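Local coordinates for probable polyketide synthase 1 (Dictyostelium discoideum, PDB 2H84), which probably acts as a polyketide synthase, its C-terminal type III domain, the part described here, extending and cyclising acyl starters, with acylpyrones the only products in vitro, at residues F295-T299 / S336-M341; L305-E309 / W323-H327. All coordinates share one frame; numbering follows the deposited sequence.

In the fold
Following the chain from its N terminus, the first segment reached lies on strand 294-297, outermost in the large mixed sheet; residues 295-299, on and just after it, give one side of contact 1. Helix 302-311 comes next and supplies one side of contact 2; helix 320-329 returns to pair with it, so contact 2 closes the short inner loop. Helix 335-345 then folds back onto the strand, and contact 1 closes the longer loop around it. The two contacts therefore nest without crossing, their centres about 9 Å apart. They touch directly, Val340 on Val325, Thr299 on Tyr326 and Ile297 on Leu305, which joins the three helices to the sheet edge in the C-terminal half of the thiolase fold.

Contact 1. Residues F295-T299 / S336-M341; sequences FLIHT and SVIFVM
Leu296 and Val340 carry the apolar part of this buried contact between a sheet-edge strand and a helix. Leu296 CD2 lies 3.9 Å from Val340 CG1, the two side chains meeting at a slant, while its other methyl, CD1, reaches Met341 CG at about a right angle between the chains. With CG1 anti to the backbone N (chi1 173°), Val340 spends one branch on Leu296 and sends CG2 to the methyl of Thr299, 3.9 Å from Thr299 CG2, and to the carbonyl oxygen of Ile297. Val337 CG2 comes obliquely to the His298 side chain, 4.2 Å from His298 CB.

The polar-looking approaches are van der Waals contacts. Ser336 CB sits at the edge of the imidazole, 3.5 Å from His298 ND1, and also 3.3 Å from Thr299 OG1. The hydroxyls bond elsewhere: Thr299 OG1 with Gly330 O, Ser336 OG with Met332 N and Ser333 O. His298 lies about 4 Å, side chain to side chain, from Cys157, the predicted active-site cysteine, consistent with the Cys-His-Asn centre of chalcone synthases; Asn331 touches the His298 side chain.

The strand 295-297 and helix 336-341 run roughly antiparallel, their short axes at 149°. Strand 353-360 flanks the strand through backbone bonds, helix 320-329 packs on Thr299 and Val340, and strand 209-216 lies against Ile338 and Phe339.

Contact 2. Residues L305-E309 / W323-H327; sequences LMNIE and WDVYH
An indole packed on a leucine, with a weak hydrogen bond from its N-H, joins helices 302-311 and 320-329 beside the edge of the large sheet. Trp323 and Leu305 approach from opposite directions. Leu305 CD1 stands over one face of the six-membered ring, 3.7 Å from its centroid and almost straight above it, a CH-pi contact; Leu305 CB also touches the ring, 3.4 Å from Trp323 CZ2. The same methyl, CD1, also reaches Tyr326, 4.1 Å from Tyr326 CG, so it touches both aromatic side chains, in directions about a right angle apart. Met306 meets the indole at its edge, Met306 CG being 3.9 Å from Trp323 CZ2.

The segment axes are almost antiparallel (165°) yet 13.6 Å apart, too far for close backbone packing, so long side chains bridge the gap in this helical layer of the thiolase fold's C-terminal half. Beneath it Leu305 and Ile308 rest on Ile297 of strand 294-297.

Trp323 NE1 donates to Glu309 OE2 at 3.3 Å, weakly, with a bent 140° N-H...O angle. The Glu309 chain, extended beyond CG, brings its carboxylate there at 31° to the ring plane, and Thr319 OG1 is the stronger partner of OE2. Replacing Trp323 by an alanine would probably leave a gap over Leu305 and deprive Glu309 of its indole donor. Tyr326 OH bonds to Ser58 O, and Gln59 touches both Met306 and Trp323.

Contact 1. Residues F295-T299 / S336-M341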
ATOM      1  N   PHE A 295      -6.571  24.761  12.309  1.00 18.20           N
ATOM      2  CA  PHE A 295      -7.052  23.703  11.432  1.00 16.80           C
ATOM      3  C   PHE A 295      -6.197  23.474  10.199  1.00 16.16           C
ATOM      4  O   PHE A 295      -6.114  24.327   9.308  1.00 14.73           O
ATOM      5  CB  PHE A 295      -8.500  23.968  11.032  1.00 15.68           C
ATOM      6  CG  PHE A 295      -9.495  23.458  12.030  1.00 16.12           C
ATOM      7  CD1 PHE A 295     -10.231  22.310  11.770  1.00 15.32           C
ATOM      8  CD2 PHE A 295      -9.639  24.076  13.265  1.00 15.94           C
ATOM      9  CE1 PHE A 295     -11.103  21.791  12.722  1.00 15.08           C
ATOM     10  CE2 PHE A 295     -10.510  23.562  14.221  1.00 15.65           C
ATOM     11  CZ  PHE A 295     -11.234  22.414  13.949  1.00 15.15           C
ATOM     12  N   LEU A 296      -5.559  22.302  10.177  1.00 15.92           N
ATOM     13  CA  LEU A 296      -4.681  21.876   9.084  1.00 14.58           C
ATOM     14  C   LEU A 296      -5.458  20.824   8.308  1.00 14.27           C
ATOM     15  O   LEU A 296      -5.314  19.622   8.532  1.00 15.21           O
ATOM     16  CB  LEU A 296      -3.386  21.294   9.657  1.00 13.12           C
ATOM     17  CG  LEU A 296      -2.749  22.199  10.718  1.00 12.53           C
ATOM     18  CD1 LEU A 296      -1.463  21.577  11.227  1.00 12.35           C
ATOM     19  CD2 LEU A 296      -2.499  23.590  10.134  1.00 10.72           C
ATOM     20  N   ILE A 297      -6.293  21.304   7.395  1.00 13.02           N
ATOM     21  CA  ILE A 297      -7.146  20.450   6.593  1.00 11.70           C
ATOM     22  C   ILE A 297      -6.619  20.164   5.201  1.00 11.10           C
ATOM     23  O   ILE A 297      -6.059  21.037   4.538  1.00 11.01           O
ATOM     24  CB  ILE A 297      -8.543  21.081   6.441  1.00 13.11           C
ATOM     25  CG1 ILE A 297      -9.080  21.494   7.815  1.00 12.83           C
ATOM     26  CG2 ILE A 297      -9.497  20.091   5.762  1.00 12.96           C
ATOM     27  CD1 ILE A 297     -10.419  22.208   7.760  1.00 11.91           C
ATOM     28  N   HIS A 298      -6.810  18.921   4.771  1.00 11.72           N
ATOM     29  CA  HIS A 298      -6.425  18.476   3.440  1.00 11.53           C
ATOM     30  C   HIS A 298      -7.143  19.400   2.459  1.00 12.04           C
ATOM     31  O   HIS A 298      -8.368  19.495   2.475  1.00 13.17           O
ATOM     32  CB  HIS A 298      -6.888  17.031   3.230  1.00 11.06           C
ATOM     33  CG  HIS A 298      -7.052  16.654   1.793  1.00 10.22           C
ATOM     34  ND1 HIS A 298      -6.002  16.652   0.905  1.00 10.92           N
ATOM     35  CD2 HIS A 298      -8.149  16.292   1.087  1.00 10.26           C
ATOM     36  CE1 HIS A 298      -6.445  16.306  -0.290  1.00 12.85           C
ATOM     37  NE2 HIS A 298      -7.744  16.082  -0.207  1.00 11.55           N
ATOM     38  N   THR A 299      -6.383  20.092   1.623  1.00 11.95           N
ATOM     39  CA  THR A 299      -6.970  21.015   0.663  1.00 13.24           C
ATOM     40  C   THR A 299      -7.698  20.343  -0.507  1.00 14.80           C
ATOM     41  O   THR A 299      -7.293  20.469  -1.666  1.00 16.14           O
ATOM     42  CB  THR A 299      -5.900  21.953   0.092  1.00 12.10           C
ATOM     43  OG1 THR A 299      -4.856  21.186  -0.516  1.00 12.29           O
ATOM     44  CG2 THR A 299      -5.294  22.760   1.202  1.00 12.82           C
ATOM     45  N   SER A 336      -1.131  17.066  -0.100  1.00 16.38           N
ATOM     46  CA  SER A 336      -1.757  18.331   0.298  1.00 17.64           C
ATOM     47  C   SER A 336      -1.775  18.613   1.808  1.00 18.25           C
ATOM     48  O   SER A 336      -1.603  19.760   2.232  1.00 18.21           O
ATOM     49  CB  SER A 336      -3.182  18.362  -0.247  1.00 17.87           C
ATOM     50  OG  SER A 336      -3.198  18.027  -1.619  1.00 19.80           O
ATOM     51  N   VAL A 337      -2.003  17.570   2.600  1.00 18.52           N
ATOM     52  CA  VAL A 337      -2.042  17.670   4.058  1.00 18.57           C
ATOM     53  C   VAL A 337      -0.691  18.092   4.587  1.00 17.79           C
ATOM     54  O   VAL A 337      -0.553  19.093   5.257  1.00 18.76           O
ATOM     55  CB  VAL A 337      -2.334  16.307   4.691  1.00 20.99           C
ATOM     56  CG1 VAL A 337      -3.118  16.499   5.964  1.00 20.88           C
ATOM     57  CG2 VAL A 337      -3.009  15.358   3.670  1.00 23.52           C
ATOM     58  N   ILE A 338       0.302  17.270   4.271  1.00 15.27           N
ATOM     59  CA  ILE A 338       1.681  17.515   4.671  1.00 12.85           C
ATOM     60  C   ILE A 338       2.129  18.906   4.220  1.00 12.37           C
ATOM     61  O   ILE A 338       2.767  19.621   4.982  1.00 11.82           O
ATOM     62  CB  ILE A 338       2.601  16.446   4.091  1.00 11.64           C
ATOM     63  CG1 ILE A 338       2.026  15.057   4.406  1.00  9.33           C
ATOM     64  CG2 ILE A 338       4.004  16.599   4.629  1.00  8.92           C
ATOM     65  CD1 ILE A 338       1.855  14.758   5.875  1.00  8.08           C
ATOM     66  N   PHE A 339       1.805  19.290   2.986  1.00 12.72           N
ATOM     67  CA  PHE A 339       2.181  20.612   2.482  1.00 13.76           C
ATOM     68  C   PHE A 339       1.706  21.697   3.447  1.00 14.95           C
ATOM     69  O   PHE A 339       2.451  22.635   3.766  1.00 14.01           O
ATOM     70  CB  PHE A 339       1.563  20.870   1.109  1.00 13.41           C
ATOM     71  CG  PHE A 339       2.489  20.613  -0.043  1.00 13.56           C
ATOM     72  CD1 PHE A 339       2.899  19.317  -0.355  1.00 12.59           C
ATOM     73  CD2 PHE A 339       2.933  21.671  -0.839  1.00 13.48           C
ATOM     74  CE1 PHE A 339       3.734  19.074  -1.455  1.00 12.18           C
ATOM     75  CE2 PHE A 339       3.769  21.439  -1.942  1.00 13.96           C
ATOM     76  CZ  PHE A 339       4.172  20.137  -2.248  1.00 12.77           C
ATOM     77  N   VAL A 340       0.460  21.565   3.903  1.00 15.43           N
ATOM     78  CA  VAL A 340      -0.118  22.516   4.842  1.00 15.74           C
ATOM     79  C   VAL A 340       0.659  22.503   6.160  1.00 15.81           C
ATOM     80  O   VAL A 340       1.007  23.558   6.683  1.00 16.27           O
ATOM     81  CB  VAL A 340      -1.598  22.202   5.133  1.00 15.77           C
ATOM     82  CG1 VAL A 340      -2.109  23.107   6.237  1.00 14.32           C
ATOM     83  CG2 VAL A 340      -2.428  22.395   3.875  1.00 15.83           C
ATOM     84  N   MET A 341       0.931  21.316   6.697  1.00 15.81           N
ATOM     85  CA  MET A 341       1.692  21.218   7.940  1.00 17.00           C
ATOM     86  C   MET A 341       3.035  21.940   7.814  1.00 18.71           C
ATOM     87  O   MET A 341       3.454  22.637   8.736  1.00 20.04           O
ATOM     88  CB  MET A 341       1.922  19.752   8.318  1.00 14.94           C
ATOM     89  CG  MET A 341       0.672  19.055   8.809  1.00 13.88           C
ATOM     90  SD  MET A 341       0.915  17.308   9.093  1.00 12.68           S
ATOM     91  CE  MET A 341       1.374  17.275  10.738  1.00 11.41           C
TER

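Contact 2. Residues L305-E309 / W323-H327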
ATOM      1  N   LEU A 305     -13.865  22.659   2.109  1.00 27.18           N
ATOM      2  CA  LEU A 305     -13.287  23.499   3.159  1.00 25.82           C
ATOM      3  C   LEU A 305     -14.319  24.408   3.843  1.00 26.51           C
ATOM      4  O   LEU A 305     -14.363  24.521   5.069  1.00 25.01           O
ATOM      5  CB  LEU A 305     -12.159  24.351   2.579  1.00 23.88           C
ATOM      6  CG  LEU A 305     -10.943  23.615   2.050  1.00 22.86           C
ATOM      7  CD1 LEU A 305      -9.887  24.643   1.604  1.00 22.27           C
ATOM      8  CD2 LEU A 305     -10.390  22.713   3.139  1.00 21.58           C
ATOM      9  N   MET A 306     -15.156  25.051   3.043  1.00 28.43           N
ATOM     10  CA  MET A 306     -16.170  25.929   3.590  1.00 30.10           C
ATOM     11  C   MET A 306     -17.233  25.176   4.384  1.00 29.95           C
ATOM     12  O   MET A 306     -17.678  25.647   5.416  1.00 29.45           O
ATOM     13  CB  MET A 306     -16.827  26.718   2.466  1.00 32.76           C
ATOM     14  CG  MET A 306     -15.817  27.386   1.559  1.00 37.56           C
ATOM     15  SD  MET A 306     -16.429  28.890   0.727  1.00 43.86           S
ATOM     16  CE  MET A 306     -16.756  28.269  -0.912  1.00 42.03           C
ATOM     17  N   ASN A 307     -17.640  24.006   3.898  1.00 30.50           N
ATOM     18  CA  ASN A 307     -18.663  23.230   4.597  1.00 29.87           C
ATOM     19  C   ASN A 307     -18.148  22.856   5.976  1.00 28.76           C
ATOM     20  O   ASN A 307     -18.888  22.928   6.950  1.00 27.92           O
ATOM     21  CB  ASN A 307     -19.032  21.963   3.830  1.00 31.19           C
ATOM     22  CG  ASN A 307     -19.769  22.274   2.573  1.00 32.74           C
ATOM     23  OD1 ASN A 307     -20.701  21.638   2.189  1.00 33.71           O
ATOM     24  ND2 ASN A 307     -19.332  23.284   1.924  1.00 34.63           N
ATOM     25  N   ILE A 308     -16.874  22.471   6.057  1.00 28.08           N
ATOM     26  CA  ILE A 308     -16.277  22.089   7.330  1.00 27.71           C
ATOM     27  C   ILE A 308     -16.223  23.307   8.232  1.00 29.20           C
ATOM     28  O   ILE A 308     -16.550  23.211   9.417  1.00 30.86           O
ATOM     29  CB  ILE A 308     -14.875  21.502   7.152  1.00 26.10           C
ATOM     30  CG1 ILE A 308     -14.983  20.099   6.551  1.00 25.03           C
ATOM     31  CG2 ILE A 308     -14.149  21.457   8.487  1.00 23.97           C
ATOM     32  CD1 ILE A 308     -13.726  19.625   5.847  1.00 20.09           C
ATOM     33  N   GLU A 309     -15.815  24.454   7.690  1.00 29.68           N
ATOM     34  CA  GLU A 309     -15.777  25.689   8.498  1.00 30.39           C
ATOM     35  C   GLU A 309     -17.134  26.103   9.109  1.00 30.12           C
ATOM     36  O   GLU A 309     -17.204  26.620  10.230  1.00 29.11           O
ATOM     37  CB  GLU A 309     -15.238  26.867   7.679  1.00 30.94           C
ATOM     38  CG  GLU A 309     -13.725  26.939   7.611  1.00 32.70           C
ATOM     39  CD  GLU A 309     -13.225  28.033   6.664  1.00 34.18           C
ATOM     40  OE1 GLU A 309     -13.767  28.235   5.601  1.00 35.61           O
ATOM     41  OE2 GLU A 309     -12.272  28.748   6.912  1.00 35.41           O
ATOM     42  N   TRP A 323      -5.737  27.413   3.716  1.00 20.87           N
ATOM     43  CA  TRP A 323      -6.245  28.128   2.545  1.00 20.30           C
ATOM     44  C   TRP A 323      -5.092  28.717   1.747  1.00 20.44           C
ATOM     45  O   TRP A 323      -5.246  28.991   0.566  1.00 19.83           O
ATOM     46  CB  TRP A 323      -7.216  29.241   2.949  1.00 19.63           C
ATOM     47  CG  TRP A 323      -8.631  28.801   3.185  1.00 20.66           C
ATOM     48  CD1 TRP A 323      -9.214  28.506   4.390  1.00 20.25           C
ATOM     49  CD2 TRP A 323      -9.630  28.546   2.188  1.00 21.35           C
ATOM     50  NE1 TRP A 323     -10.507  28.075   4.203  1.00 20.47           N
ATOM     51  CE2 TRP A 323     -10.785  28.085   2.860  1.00 21.34           C
ATOM     52  CE3 TRP A 323      -9.657  28.652   0.792  1.00 21.07           C
ATOM     53  CZ2 TRP A 323     -11.956  27.734   2.176  1.00 21.34           C
ATOM     54  CZ3 TRP A 323     -10.821  28.303   0.117  1.00 20.28           C
ATOM     55  CH2 TRP A 323     -11.950  27.845   0.807  1.00 21.09           C
ATOM     56  N   ASP A 324      -3.949  28.944   2.389  1.00 21.45           N
ATOM     57  CA  ASP A 324      -2.799  29.474   1.668  1.00 21.88           C
ATOM     58  C   ASP A 324      -2.337  28.350   0.747  1.00 21.56           C
ATOM     59  O   ASP A 324      -2.098  28.565  -0.443  1.00 21.97           O
ATOM     60  CB  ASP A 324      -1.664  29.841   2.626  1.00 23.67           C
ATOM     61  CG  ASP A 324      -1.982  31.051   3.486  1.00 26.11           C
ATOM     62  OD1 ASP A 324      -2.676  31.974   3.001  1.00 27.18           O
ATOM     63  OD2 ASP A 324      -1.515  31.081   4.645  1.00 27.24           O
ATOM     64  N   VAL A 325      -2.227  27.148   1.317  1.00 19.14           N
ATOM     65  CA  VAL A 325      -1.811  25.966   0.570  1.00 16.65           C
ATOM     66  C   VAL A 325      -2.770  25.690  -0.581  1.00 16.80           C
ATOM     67  O   VAL A 325      -2.345  25.480  -1.715  1.00 17.08           O
ATOM     68  CB  VAL A 325      -1.783  24.729   1.464  1.00 16.18           C
ATOM     69  CG1 VAL A 325      -1.431  23.506   0.646  1.00 15.34           C
ATOM     70  CG2 VAL A 325      -0.792  24.931   2.582  1.00 15.08           C
ATOM     71  N   TYR A 326      -4.068  25.695  -0.292  1.00 16.31           N
ATOM     72  CA  TYR A 326      -5.059  25.439  -1.326  1.00 16.02           C
ATOM     73  C   TYR A 326      -5.018  26.477  -2.446  1.00 15.70           C
ATOM     74  O   TYR A 326      -5.132  26.123  -3.619  1.00 15.91           O
ATOM     75  CB  TYR A 326      -6.468  25.356  -0.716  1.00 15.78           C
ATOM     76  CG  TYR A 326      -7.582  25.178  -1.738  1.00 16.80           C
ATOM     77  CD1 TYR A 326      -8.390  26.256  -2.111  1.00 16.75           C
ATOM     78  CD2 TYR A 326      -7.797  23.942  -2.362  1.00 17.41           C
ATOM     79  CE1 TYR A 326      -9.387  26.115  -3.085  1.00 17.41           C
ATOM     80  CE2 TYR A 326      -8.791  23.783  -3.341  1.00 17.47           C
ATOM     81  CZ  TYR A 326      -9.585  24.876  -3.699  1.00 17.92           C
ATOM     82  OH  TYR A 326     -10.561  24.731  -4.663  1.00 15.20           O
ATOM     83  N   HIS A 327      -4.839  27.750  -2.099  1.00 15.27           N
ATOM     84  CA  HIS A 327      -4.803  28.800  -3.117  1.00 15.52           C
ATOM     85  C   HIS A 327      -3.624  28.670  -4.068  1.00 16.07           C
ATOM     86  O   HIS A 327      -3.755  28.946  -5.262  1.00 16.00           O
ATOM     87  CB  HIS A 327      -4.753  30.194  -2.484  1.00 13.83           C
ATOM     88  CG  HIS A 327      -6.023  30.598  -1.802  1.00 13.90           C
ATOM     89  ND1 HIS A 327      -7.269  30.308  -2.312  1.00 13.39           N
ATOM     90  CD2 HIS A 327      -6.237  31.296  -0.661  1.00 13.68           C
ATOM     91  CE1 HIS A 327      -8.198  30.809  -1.514  1.00 12.32           C
ATOM     92  NE2 HIS A 327      -7.596  31.413  -0.506  1.00 12.40           N
TER